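Local coordinates for phosphoenolpyruvate--protein phosphotransferase (PDB 5T12) that probably transfers the phosphoryl group of phosphoenolpyruvate to the carrier protein NPr in the nitrogen-related phosphotransferase system, and is represented here by its N-terminal phosphotransfer domain, at residues P6-V11 with I190-L195; E41-A46 with E100-T105; D74-L79 with K123-D128. The protein carries 1 engineered substitution. All coordinates share one frame; numbering follows the deposited sequence.

Contact 1 of 3, residues P6-V11 with I190-L195; sequences PAAPGV and IMVRAL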
loop_
_atom_site.group_PDB
_atom_site.type_symbol
_atom_site.label_atom_id
_atom_site.label_comp_id
_atom_site.label_asym_id
_atom_site.label_seq_id
_atom_site.Cartn_x
_atom_site.Cartn_y
_atom_site.Cartn_z
ATOM N N PRO A 6 -17.341 -9.400 0.804
ATOM C CA PRO A 6 -16.228 -9.751 1.703
ATOM C C PRO A 6 -15.010 -10.197 0.915
ATOM O O PRO A 6 -15.006 -11.265 0.288
ATOM C CB PRO A 6 -16.814 -10.888 2.552
ATOM C CG PRO A 6 -17.840 -11.518 1.668
ATOM C CD PRO A 6 -18.420 -10.406 0.839
ATOM N N ALA A 7 -13.958 -9.378 0.939
ATOM C CA ALA A 7 -12.723 -9.681 0.227
ATOM C C ALA A 7 -11.634 -10.245 1.127
ATOM O O ALA A 7 -10.812 -11.041 0.660
ATOM C CB ALA A 7 -12.192 -8.428 -0.475
ATOM N N ALA A 8 -11.601 -9.850 2.401
ATOM C CA ALA A 8 -10.622 -10.352 3.347
ATOM C C ALA A 8 -11.261 -10.365 4.727
ATOM O O ALA A 8 -11.897 -9.374 5.114
ATOM C CB ALA A 8 -9.348 -9.503 3.363
ATOM N N PRO A 9 -11.109 -11.449 5.482
ATOM C CA PRO A 9 -11.822 -11.563 6.759
ATOM C C PRO A 9 -11.267 -10.615 7.809
ATOM O O PRO A 9 -10.166 -10.073 7.691
ATOM C CB PRO A 9 -11.594 -13.025 7.158
ATOM C CG PRO A 9 -10.295 -13.383 6.510
ATOM C CD PRO A 9 -10.266 -12.626 5.208
ATOM N N GLY A 10 -12.061 -10.421 8.857
ATOM C CA GLY A 10 -11.690 -9.584 9.976
ATOM C C GLY A 10 -12.737 -8.542 10.284
ATOM O O GLY A 10 -13.704 -8.335 9.534
ATOM N N VAL A 11 -12.550 -7.881 11.422
ATOM C CA VAL A 11 -13.392 -6.780 11.869
ATOM C C VAL A 11 -12.485 -5.646 12.325
ATOM O O VAL A 11 -11.441 -5.885 12.942
ATOM C CB VAL A 11 -14.349 -7.203 13.007
ATOM C CG1 VAL A 11 -15.254 -6.047 13.413
ATOM C CG2 VAL A 11 -15.182 -8.407 12.595
ATOM N N ILE A 190 -5.342 -10.052 -3.003
ATOM C CA ILE A 190 -4.478 -11.127 -2.529
ATOM C C ILE A 190 -3.527 -10.618 -1.453
ATOM O O ILE A 190 -3.184 -11.352 -0.516
ATOM C CB ILE A 190 -3.718 -11.754 -3.716
ATOM C CG1 ILE A 190 -4.699 -12.391 -4.703
ATOM C CG2 ILE A 190 -2.715 -12.784 -3.234
ATOM C CD1 ILE A 190 -4.027 -13.094 -5.868
ATOM N N MET A 191 -3.103 -9.355 -1.547
ATOM C CA MET A 191 -2.149 -8.820 -0.581
ATOM C C MET A 191 -2.805 -8.555 0.769
ATOM O O MET A 191 -2.221 -8.855 1.816
ATOM C CB MET A 191 -1.507 -7.541 -1.126
ATOM C CG MET A 191 -0.622 -7.756 -2.344
ATOM S SD MET A 191 0.109 -6.226 -2.964
ATOM C CE MET A 191 1.238 -5.814 -1.635
ATOM N N VAL A 192 -4.016 -7.988 0.771
ATOM C CA VAL A 192 -4.673 -7.678 2.037
ATOM C C VAL A 192 -5.041 -8.953 2.785
ATOM O O VAL A 192 -5.018 -8.982 4.021
ATOM C CB VAL A 192 -5.905 -6.779 1.813
ATOM C CG1 VAL A 192 -5.475 -5.388 1.372
ATOM C CG2 VAL A 192 -6.847 -7.394 0.794
ATOM N N ARG A 193 -5.382 -10.025 2.064
ATOM C CA ARG A 193 -5.610 -11.305 2.724
ATOM C C ARG A 193 -4.321 -11.846 3.327
ATOM O O ARG A 193 -4.332 -12.413 4.425
ATOM C CB ARG A 193 -6.205 -12.312 1.739
ATOM C CG ARG A 193 -7.677 -12.091 1.431
ATOM C CD ARG A 193 -8.262 -13.257 0.648
ATOM N NE ARG A 193 -7.763 -13.309 -0.722
ATOM C CZ ARG A 193 -8.378 -12.751 -1.760
ATOM N NH1 ARG A 193 -9.516 -12.095 -1.581
ATOM N NH2 ARG A 193 -7.856 -12.846 -2.975
ATOM N N ALA A 194 -3.198 -11.670 2.624
ATOM C CA ALA A 194 -1.913 -12.104 3.157
ATOM C C ALA A 194 -1.510 -11.295 4.382
ATOM O O ALA A 194 -0.898 -11.838 5.309
ATOM C CB ALA A 194 -0.836 -12.003 2.077
ATOM N N LEU A 195 -1.846 -10.007 4.408
ATOM C CA LEU A 195 -1.504 -9.132 5.520
ATOM C C LEU A 195 -2.514 -9.186 6.659
ATOM O O LEU A 195 -2.242 -8.634 7.732
ATOM C CB LEU A 195 -1.369 -7.688 5.027
ATOM C CG LEU A 195 -0.206 -7.411 4.072
ATOM C CD1 LEU A 195 -0.370 -6.058 3.400
ATOM C CD2 LEU A 195 1.120 -7.484 4.813
#

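Contact 2 of 3, residues E41-A46 with E100-T105; sequences ERLTGA and EWAVKT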
loop_
_atom_site.group_PDB
_atom_site.type_symbol
_atom_site.label_atom_id
_atom_site.label_comp_id
_atom_site.label_asym_id
_atom_site.label_seq_id
_atom_site.Cartn_x
_atom_site.Cartn_y
_atom_site.Cartn_z
ATOM N N GLU A 41 23.909 7.792 0.863
ATOM C CA GLU A 41 23.659 7.195 2.171
ATOM C C GLU A 41 22.167 7.056 2.438
ATOM O O GLU A 41 21.732 6.091 3.079
ATOM C CB GLU A 41 24.333 8.024 3.265
ATOM C CG GLU A 41 25.852 7.920 3.270
ATOM C CD GLU A 41 26.508 8.887 4.236
ATOM O OE1 GLU A 41 25.788 9.698 4.854
ATOM O OE2 GLU A 41 27.748 8.834 4.378
ATOM N N ARG A 42 21.364 8.009 1.957
ATOM C CA ARG A 42 19.917 7.895 2.099
ATOM C C ARG A 42 19.361 6.748 1.266
ATOM O O ARG A 42 18.364 6.127 1.653
ATOM C CB ARG A 42 19.240 9.204 1.695
ATOM C CG ARG A 42 19.603 10.405 2.549
ATOM C CD ARG A 42 18.934 11.651 1.998
ATOM N NE ARG A 42 17.486 11.487 1.907
ATOM C CZ ARG A 42 16.725 12.073 0.989
ATOM N NH1 ARG A 42 17.277 12.856 0.072
ATOM N NH2 ARG A 42 15.415 11.869 0.981
ATOM N N LEU A 43 19.987 6.454 0.124
ATOM C CA LEU A 43 19.509 5.380 -0.737
ATOM C C LEU A 43 19.840 4.008 -0.165
ATOM O O LEU A 43 18.998 3.103 -0.192
ATOM C CB LEU A 43 20.098 5.532 -2.140
ATOM C CG LEU A 43 19.316 6.458 -3.071
ATOM C CD1 LEU A 43 20.150 6.840 -4.276
ATOM C CD2 LEU A 43 18.027 5.787 -3.511
ATOM N N THR A 44 21.058 3.832 0.352
ATOM C CA THR A 44 21.418 2.554 0.960
ATOM C C THR A 44 20.577 2.269 2.198
ATOM O O THR A 44 20.325 1.103 2.522
ATOM C CB THR A 44 22.905 2.532 1.316
ATOM O OG1 THR A 44 23.220 3.665 2.135
ATOM C CG2 THR A 44 23.756 2.572 0.054
ATOM N N GLY A 45 20.133 3.315 2.897
ATOM C CA GLY A 45 19.248 3.107 4.029
ATOM C C GLY A 45 17.870 2.635 3.608
ATOM O O GLY A 45 17.289 1.746 4.237
ATOM N N ALA A 46 17.329 3.217 2.535
ATOM C CA ALA A 46 15.999 2.829 2.075
ATOM C C ALA A 46 16.012 1.448 1.432
ATOM O O ALA A 46 15.080 0.658 1.628
ATOM C CB ALA A 46 15.457 3.871 1.097
ATOM N N GLU A 100 15.187 10.787 -4.253
ATOM C CA GLU A 100 13.817 10.563 -4.704
ATOM C C GLU A 100 13.731 10.520 -6.226
ATOM O O GLU A 100 13.053 9.652 -6.788
ATOM C CB GLU A 100 12.891 11.645 -4.145
ATOM C CG GLU A 100 12.538 11.474 -2.673
ATOM C CD GLU A 100 13.656 11.900 -1.740
ATOM O OE1 GLU A 100 14.674 12.431 -2.229
ATOM O OE2 GLU A 100 13.514 11.710 -0.514
ATOM N N TRP A 101 14.406 11.448 -6.909
ATOM C CA TRP A 101 14.393 11.441 -8.368
ATOM C C TRP A 101 15.137 10.233 -8.922
ATOM O O TRP A 101 14.744 9.675 -9.953
ATOM C CB TRP A 101 14.998 12.739 -8.904
ATOM C CG TRP A 101 15.111 12.786 -10.398
ATOM C CD1 TRP A 101 16.244 12.615 -11.139
ATOM C CD2 TRP A 101 14.051 13.016 -11.333
ATOM N NE1 TRP A 101 15.956 12.729 -12.477
ATOM C CE2 TRP A 101 14.616 12.974 -12.623
ATOM C CE3 TRP A 101 12.678 13.253 -11.205
ATOM C CZ2 TRP A 101 13.858 13.162 -13.776
ATOM C CZ3 TRP A 101 11.929 13.442 -12.350
ATOM C CH2 TRP A 101 12.520 13.393 -13.620
ATOM N N ALA A 102 16.212 9.814 -8.249
ATOM C CA ALA A 102 16.953 8.640 -8.696
ATOM C C ALA A 102 16.087 7.389 -8.636
ATOM O O ALA A 102 16.183 6.515 -9.506
ATOM C CB ALA A 102 18.215 8.463 -7.853
ATOM N N VAL A 103 15.233 7.286 -7.616
ATOM C CA VAL A 103 14.310 6.159 -7.534
ATOM C C VAL A 103 13.256 6.256 -8.629
ATOM O O VAL A 103 12.929 5.259 -9.284
ATOM C CB VAL A 103 13.673 6.093 -6.133
ATOM C CG1 VAL A 103 12.542 5.077 -6.108
ATOM C CG2 VAL A 103 14.723 5.743 -5.092
ATOM N N LYS A 104 12.715 7.456 -8.855
ATOM C CA LYS A 104 11.708 7.627 -9.898
ATOM C C LYS A 104 12.284 7.329 -11.276
ATOM O O LYS A 104 11.614 6.719 -12.117
ATOM C CB LYS A 104 11.138 9.046 -9.852
ATOM C CG LYS A 104 10.092 9.328 -10.920
ATOM C CD LYS A 104 9.493 10.715 -10.763
ATOM C CE LYS A 104 8.387 10.956 -11.778
ATOM N NZ LYS A 104 7.681 12.245 -11.539
ATOM N N THR A 105 13.530 7.738 -11.520
ATOM C CA THR A 105 14.142 7.521 -12.826
ATOM C C THR A 105 14.363 6.037 -13.095
ATOM O O THR A 105 13.999 5.528 -14.161
ATOM C CB THR A 105 15.464 8.284 -12.918
ATOM O OG1 THR A 105 15.229 9.682 -12.707
ATOM C CG2 THR A 105 16.102 8.082 -14.285
#

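Contact 3 of 3, residues D74-L79 with K123-D128; sequences DLYSHL and KERAGD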
loop_
_atom_site.group_PDB
_atom_site.type_symbol
_atom_site.label_atom_id
_atom_site.label_comp_id
_atom_site.label_asym_id
_atom_site.label_seq_id
_atom_site.Cartn_x
_atom_site.Cartn_y
_atom_site.Cartn_z
ATOM N N ASP A 74 9.792 -13.007 -1.614
ATOM C CA ASP A 74 11.167 -13.455 -1.419
ATOM C C ASP A 74 12.060 -13.006 -2.568
ATOM O O ASP A 74 13.183 -12.540 -2.344
ATOM C CB ASP A 74 11.210 -14.976 -1.272
ATOM C CG ASP A 74 12.592 -15.486 -0.919
ATOM O OD1 ASP A 74 13.270 -14.841 -0.092
ATOM O OD2 ASP A 74 13.003 -16.529 -1.470
ATOM N N LEU A 75 11.575 -13.138 -3.807
ATOM C CA LEU A 75 12.353 -12.702 -4.962
ATOM C C LEU A 75 12.579 -11.196 -4.943
ATOM O O LEU A 75 13.669 -10.720 -5.283
ATOM C CB LEU A 75 11.650 -13.118 -6.255
ATOM C CG LEU A 75 11.557 -14.616 -6.544
ATOM C CD1 LEU A 75 10.806 -14.865 -7.842
ATOM C CD2 LEU A 75 12.946 -15.229 -6.600
ATOM N N TYR A 76 11.562 -10.428 -4.548
ATOM C CA TYR A 76 11.696 -8.975 -4.549
ATOM C C TYR A 76 12.646 -8.493 -3.461
ATOM O O TYR A 76 13.271 -7.437 -3.613
ATOM C CB TYR A 76 10.324 -8.320 -4.397
ATOM C CG TYR A 76 9.482 -8.413 -5.648
ATOM C CD1 TYR A 76 10.078 -8.563 -6.892
ATOM C CD2 TYR A 76 8.097 -8.355 -5.587
ATOM C CE1 TYR A 76 9.321 -8.651 -8.042
ATOM C CE2 TYR A 76 7.329 -8.442 -6.733
ATOM C CZ TYR A 76 7.948 -8.590 -7.958
ATOM O OH TYR A 76 7.196 -8.678 -9.106
ATOM N N SER A 77 12.769 -9.243 -2.364
ATOM C CA SER A 77 13.769 -8.906 -1.357
ATOM C C SER A 77 15.181 -9.087 -1.898
ATOM O O SER A 77 16.099 -8.365 -1.491
ATOM C CB SER A 77 13.561 -9.754 -0.103
ATOM O OG SER A 77 13.647 -11.137 -0.399
ATOM N N HIS A 78 15.374 -10.040 -2.815
ATOM C CA HIS A 78 16.671 -10.210 -3.459
ATOM C C HIS A 78 16.907 -9.144 -4.522
ATOM O O HIS A 78 18.034 -8.664 -4.682
ATOM C CB HIS A 78 16.776 -11.608 -4.069
ATOM C CG HIS A 78 16.825 -12.708 -3.054
ATOM N ND1 HIS A 78 16.229 -13.934 -3.254
ATOM C CD2 HIS A 78 17.406 -12.767 -1.832
ATOM C CE1 HIS A 78 16.435 -14.700 -2.199
ATOM N NE2 HIS A 78 17.147 -14.016 -1.321
ATOM N N LEU A 79 15.858 -8.770 -5.260
ATOM C CA LEU A 79 15.982 -7.678 -6.220
ATOM C C LEU A 79 16.307 -6.367 -5.516
ATOM O O LEU A 79 17.070 -5.545 -6.036
ATOM C CB LEU A 79 14.692 -7.546 -7.031
ATOM C CG LEU A 79 14.601 -6.392 -8.034
ATOM C CD1 LEU A 79 15.608 -6.573 -9.161
ATOM C CD2 LEU A 79 13.188 -6.266 -8.586
ATOM N N LYS A 123 5.244 -9.339 -18.548
ATOM C CA LYS A 123 4.582 -8.107 -18.970
ATOM C C LYS A 123 3.799 -7.477 -17.824
ATOM O O LYS A 123 3.923 -6.278 -17.553
ATOM C CB LYS A 123 3.657 -8.413 -20.147
ATOM C CG LYS A 123 3.324 -7.252 -21.059
ATOM C CD LYS A 123 2.421 -7.746 -22.181
ATOM C CE LYS A 123 2.380 -6.786 -23.352
ATOM N NZ LYS A 123 2.737 -7.486 -24.618
ATOM N N GLU A 124 2.989 -8.282 -17.133
ATOM C CA GLU A 124 2.090 -7.785 -16.101
ATOM C C GLU A 124 2.805 -7.396 -14.814
ATOM O O GLU A 124 2.200 -6.727 -13.970
ATOM C CB GLU A 124 1.022 -8.838 -15.787
ATOM C CG GLU A 124 0.684 -9.766 -16.950
ATOM C CD GLU A 124 -0.030 -9.064 -18.092
ATOM O OE1 GLU A 124 -0.660 -8.013 -17.851
ATOM O OE2 GLU A 124 0.036 -9.569 -19.234
ATOM N N ARG A 125 4.063 -7.796 -14.636
ATOM C CA ARG A 125 4.805 -7.446 -13.432
ATOM C C ARG A 125 5.372 -6.034 -13.473
ATOM O O ARG A 125 6.068 -5.638 -12.531
ATOM C CB ARG A 125 5.932 -8.453 -13.193
ATOM C CG ARG A 125 5.435 -9.850 -12.858
ATOM C CD ARG A 125 4.482 -9.816 -11.674
ATOM N NE ARG A 125 3.668 -11.025 -11.586
ATOM C CZ ARG A 125 3.930 -12.051 -10.783
ATOM N NH1 ARG A 125 4.990 -12.020 -9.986
ATOM N NH2 ARG A 125 3.130 -13.108 -10.773
ATOM N N ALA A 126 5.095 -5.269 -14.533
ATOM C CA ALA A 126 5.543 -3.881 -14.579
ATOM C C ALA A 126 4.925 -3.060 -13.456
ATOM O O ALA A 126 5.549 -2.114 -12.962
ATOM C CB ALA A 126 5.209 -3.266 -15.937
ATOM N N GLY A 127 3.705 -3.406 -13.035
ATOM C CA GLY A 127 3.089 -2.712 -11.918
ATOM C C GLY A 127 3.763 -3.000 -10.592
ATOM O O GLY A 127 3.795 -2.136 -9.711
ATOM N N ASP A 128 4.303 -4.210 -10.429
ATOM C CA ASP A 128 5.026 -4.540 -9.204
ATOM C C ASP A 128 6.245 -3.647 -9.029
ATOM O O ASP A 128 6.568 -3.235 -7.908
ATOM C CB ASP A 128 5.446 -6.010 -9.218
ATOM C CG ASP A 128 4.266 -6.954 -9.242
ATOM O OD1 ASP A 128 3.178 -6.536 -9.693
ATOM O OD2 ASP A 128 4.426 -8.115 -8.813
#

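Contact 1 of 3, residues P6-V11 with I190-L195
Arg193 reaches from the helix to the edge strand and donates a hydrogen bond from NH1 to the backbone O of Ala7, 2.8 Å away. The N-H···O angle of 151° makes this a fairly straight bond, and it is well set at both ends: NH1 lies in the carbonyl plane, and the oxygen sits at the edge of the guanidinium, close to its plane. Arg193 starts with CG anti to its own carbonyl carbon, and a bend at chi3 (-71°) then folds the chain round the oxygen. As a result the aliphatic part also passes close by, with Arg193 CG and CD both 3.4 Å from Ala7 O. NH1 has a second acceptor in the carbonyl O of Ala184, so one nitrogen ties together two backbone carbonyls. A long, flexible arginine suits this place, because it carries an N-H donor past a methyl group to a strand carbonyl.

That methyl is CB of Ala8, which is directed at the helix and lies 3.6 Å from Arg193 CG. Val192 CG2 meets the same CB more loosely, at 4.2 Å. The small alanine lets the helix settle close to the strand, their axes approaching to 7.7 Å at an angle of 61°. Ala7 and Ala8 both face Thr199 of the neighbouring strand 199-201, and the side chains of Ala8 and Val192 both touch Thr199. The contact thus packs a helix beside a classic beta bulge at the margin of the sheet, in the alpha/beta phosphohistidine domain of the PEP-utilising enzymes.

Contact 2 of 3, residues E41-A46 with E100-T105
Helices 41-46 and 100-105 cross at 57° with their axes 11.0 Å apart, a wide spacing across which mostly the ends of side chains can meet. Both belong to the all-helical part of the N-terminal domain, which in the related EI of the sugar system docks the phosphocarrier HPr and here probably serves NPr. Arg42 and Glu100 bridge one end of the interface. Their side chains cross at about a right angle, and Glu100 OE2 comes to the edge of the guanidinium beside NH2, near its plane, in a salt bridge. The modelled separation of 2.4 Å between Arg42 NH2 and Glu100 OE2 is implausibly short, so the pairing is more trustworthy than its exact length.

The two groups do not lie flat together: guanidinium and carboxylate planes are 35° apart, and Glu100 OE1 is 3.3 Å from Arg42 NH2 and is not hydrogen-bonded to it. Arg42 NH1 forms a salt bridge with OE1 of Glu39, one turn earlier on the same helix, so the guanidinium has two carboxylate partners, which would be expected to stabilise its positive charge. A bend at chi2 (77°) turns the carboxylate of Glu100 to meet Arg42. The Glu100 side chain also touches Leu137 and Leu140 of helix 126-140.

Deeper in the interface the contact is purely apolar, as suits buried positions. Leu43 divides its two methyls between neighbours one residue apart on the facing helix. Leu43 CD1 lies 4.4 Å from CB of the small Ala102, while Leu43 CD2 slides past the branched Val103, approaching its CG2 to 3.7 Å.

Contact 3 of 3, residues D74-L79 with K123-D128
Tyr76 spans the gap between the two segments almost by itself, its hydroxyl donating a hydrogen bond to Asp128, with 2.8 Å between Tyr76 OH and Asp128 OD2. The backbones stay well apart, the nearest CA atoms, those of Tyr76 and Asp128, being 9.3 Å from each other, and a long, rigid phenol is suited to cover that distance. CG lies anti to the carbonyl carbon of Tyr76 (chi1 -73°), which sends the ring out across the gap until its hydroxyl meets Asp128. The Tyr76 side chain also touches Phe54 of helix 36-61 and Leu132 of helix 126-140, so the phenol combines apolar packing with a polar end.

Asp128 receives the hydroxyl on the anti side of OD2, with the oxygen of Tyr76 24° out of the carboxylate plane. OD2 lies at the edge of the ring, close to the ring plane, while the carboxylate itself stands nearly upright against it, the two planes being 79° apart. The aspartate also presses its CB against the hydroxyl, 3.2 Å from Tyr76 OH. In the helical subdomain of this enzyme I-type domain, the bond joins helix 68-80 to the first turn of helix 126-140. Close to the start of the helix, the helix dipole would tend to favour a negative charge, which may help a buried aspartate.

Arg125 borders the phenol from the type I turn running from Lys123 to Ala126, which leads into that helix. The chain, bent at chi2, brings Arg125 CD to 3.9 Å from Tyr76 OH. The hydroxyl also lies near the plane of the guanidinium at its edge, but Arg125 NH1 remains 4.1 Å from Tyr76 OH, a neighbour and not a bonded partner.

Overall arrangement
Contacts 2 and 3 both lie in the helical subdomain, their centres 18 Å apart, while contact 1 belongs to the alpha/beta part. Along the chain, contact 1 brings together ends 179 residues apart and so encloses both others; contacts 2 and 3 interleave, helices 36-61 and 68-80 each pairing with a later helix. Contact 1 is 21 Å from contact 3 and 31 Å from contact 2, centre to centre, and it lies across the chain's centre from contact 2. No contact touches another; contacts 1 and 3 come closest, their nearest atoms about 7 Å apart. By analogy with related enzymes, the phosphoacceptor site probably lies at the start of helix 187-195, which places it on the same helix as contact 1.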